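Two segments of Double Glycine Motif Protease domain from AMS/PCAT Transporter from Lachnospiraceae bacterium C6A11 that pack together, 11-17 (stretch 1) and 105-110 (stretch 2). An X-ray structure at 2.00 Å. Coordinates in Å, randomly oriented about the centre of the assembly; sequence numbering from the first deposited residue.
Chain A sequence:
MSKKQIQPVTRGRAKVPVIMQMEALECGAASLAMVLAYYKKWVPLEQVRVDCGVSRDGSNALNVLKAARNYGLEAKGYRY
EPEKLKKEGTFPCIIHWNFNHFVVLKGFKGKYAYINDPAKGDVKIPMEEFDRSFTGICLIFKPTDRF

Stretch 1 (11-17) RGRAKVP
Stretch 2, residues 105-110: LKGFKG

Residues 11-17 have no regular secondary structure; their backbone, extended from Arg 13 to Pro 17, packs against the end of a strand, residues 105-109. The direction from Gly 12 to Val 16 lies 145° from that of Lys 106 to Lys 109. Arg 13 CA lies 4.5 Å from Gly 107 CA and Ala 14 CA 5.0 Å from Lys 106 CA. The contact buries 346 Å² over both sides.

One hydrogen bond joins the backbones: Ala 14 N donates to Lys 106 O at 2.9 Å, nearly straight at 168°. The same carbonyl receives a CA-H...O contact from Arg 13 CA at 3.3 Å. Arg 13 and Ala 14 are extended (phi/psi -119/147 and -87/138), whereas Lys 106 (-92/-26) interrupts the extended run of its strand. Gly 107 follows at 148/-163, where a CB would jam against the preceding carbonyl; an ideal CB would also sit 2.7 Å from Gly 12 O, so glycine suits both the backbone and the packing. Gly 12 O is buried without a polar partner.

The Lys 106 CA-to-CB bond points sideways and the side chain adopts m, t, m, t. Its CG lies 3.9 Å from Val 16 CG2, while NZ is hydrogen-bonded elsewhere in the structure. Val 16 points toward the strand with chi1 t; its neighbours Lys 15 and Pro 17 point away. Ala 14 is buried, its CA-to-CB bond sideways.

Arg 13 also leaves sideways. Chi1 m sets its CG 3.9 Å from Phe 108 O; chi2 t, chi3 m and chi4 156° orient the guanidinium. Lys 109 points toward stretch 1. Chi1 and chi2, both t, carry its CD over one guanidinium face, chi3 (-135°, between wells) sets Lys 109 CE 3.9 Å from Arg 13 NH2, and chi4 p places NZ. The contact is aliphatic packing rather than charge pairing: Arg 13 NH2 and Lys 109 NZ, like charges, lie 3.9 Å apart.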

# COMPACT_ATOMS: atom_id res chain seq x y z
N ARG A 11 -12.43 4.38 9.84
CA ARG A 11 -13.87 4.03 9.85
C ARG A 11 -14.40 3.59 8.49
O ARG A 11 -14.76 2.43 8.33
CB ARG A 11 -14.70 5.18 10.39
CG ARG A 11 -15.79 4.72 11.38
CD ARG A 11 -15.70 5.21 12.83
NE ARG A 11 -15.25 4.20 13.80
CZ ARG A 11 -15.12 4.40 15.11
NH1 ARG A 11 -15.43 5.56 15.68
NH2 ARG A 11 -14.68 3.40 15.88
N GLY A 12 -14.45 4.49 7.52
CA GLY A 12 -15.04 4.15 6.22
C GLY A 12 -13.95 3.95 5.21
O GLY A 12 -13.08 3.16 5.44
N ARG A 13 -13.98 4.70 4.13
CA ARG A 13 -13.02 4.59 3.05
C ARG A 13 -12.28 5.91 2.89
O ARG A 13 -12.83 6.97 3.13
CB ARG A 13 -13.72 4.19 1.76
CG ARG A 13 -14.40 2.84 1.87
CD ARG A 13 -15.30 2.53 0.67
NE ARG A 13 -16.49 3.38 0.65
CZ ARG A 13 -17.20 3.68 -0.44
NH1 ARG A 13 -16.90 3.18 -1.65
NH2 ARG A 13 -18.27 4.47 -0.31
N ALA A 14 -11.01 5.81 2.49
CA ALA A 14 -10.17 6.98 2.19
C ALA A 14 -10.38 7.35 0.72
O ALA A 14 -10.50 6.47 -0.16
CB ALA A 14 -8.70 6.67 2.41
N LYS A 15 -10.49 8.67 0.45
CA LYS A 15 -10.53 9.17 -0.90
C LYS A 15 -9.09 9.27 -1.38
O LYS A 15 -8.35 10.06 -0.88
CB LYS A 15 -11.26 10.51 -0.99
CG LYS A 15 -12.78 10.31 -0.90
CD LYS A 15 -13.57 11.60 -0.71
CE LYS A 15 -13.62 12.42 -2.01
NZ LYS A 15 -14.46 13.63 -1.84
N VAL A 16 -8.71 8.44 -2.34
CA VAL A 16 -7.32 8.35 -2.82
C VAL A 16 -7.29 8.44 -4.33
O VAL A 16 -7.96 7.66 -5.01
CB VAL A 16 -6.62 7.01 -2.42
CG1 VAL A 16 -5.15 7.02 -2.81
CG2 VAL A 16 -6.72 6.78 -0.91
N PRO A 17 -6.47 9.36 -4.88
CA PRO A 17 -6.41 9.49 -6.32
C PRO A 17 -5.81 8.27 -6.99
O PRO A 17 -4.94 7.61 -6.39
CB PRO A 17 -5.54 10.73 -6.54
CG PRO A 17 -4.85 11.00 -5.26
CD PRO A 17 -5.60 10.34 -4.17
N LEU A 105 -5.15 -0.16 -0.60
CA LEU A 105 -6.45 -0.44 0.04
C LEU A 105 -7.01 0.84 0.66
O LEU A 105 -6.35 1.47 1.56
CB LEU A 105 -6.33 -1.55 1.09
CG LEU A 105 -7.59 -2.01 1.88
CD1 LEU A 105 -8.72 -2.41 0.95
CD2 LEU A 105 -7.30 -3.18 2.79
N LYS A 106 -8.19 1.23 0.16
CA LYS A 106 -8.87 2.43 0.60
C LYS A 106 -9.85 2.18 1.74
O LYS A 106 -10.10 3.10 2.52
CB LYS A 106 -9.62 3.07 -0.55
CG LYS A 106 -8.70 3.53 -1.69
CD LYS A 106 -9.49 4.19 -2.79
CE LYS A 106 -10.22 3.12 -3.58
NZ LYS A 106 -11.00 3.68 -4.67
N GLY A 107 -10.35 0.94 1.83
CA GLY A 107 -11.21 0.47 2.91
C GLY A 107 -12.20 -0.57 2.43
O GLY A 107 -12.05 -1.11 1.33
N PHE A 108 -13.23 -0.79 3.24
CA PHE A 108 -14.28 -1.80 3.03
C PHE A 108 -15.66 -1.16 3.17
O PHE A 108 -15.83 -0.19 3.94
CB PHE A 108 -14.14 -2.90 4.07
CG PHE A 108 -12.81 -3.63 4.02
CD1 PHE A 108 -12.59 -4.68 3.11
CD2 PHE A 108 -11.77 -3.28 4.89
CE1 PHE A 108 -11.39 -5.33 3.06
CE2 PHE A 108 -10.54 -3.94 4.83
CZ PHE A 108 -10.35 -4.97 3.93
N LYS A 109 -16.61 -1.63 2.37
CA LYS A 109 -18.02 -1.33 2.61
C LYS A 109 -18.86 -2.49 2.09
O LYS A 109 -18.65 -2.97 0.98
CB LYS A 109 -18.44 -0.04 1.93
CG LYS A 109 -19.85 0.45 2.22
CD LYS A 109 -20.34 1.44 1.14
CE LYS A 109 -21.00 2.64 1.76
NZ LYS A 109 -20.23 3.33 2.86
N GLY A 110 -19.81 -2.94 2.91
CA GLY A 110 -20.62 -4.10 2.56
C GLY A 110 -19.79 -5.34 2.28
O GLY A 110 -18.88 -5.64 3.04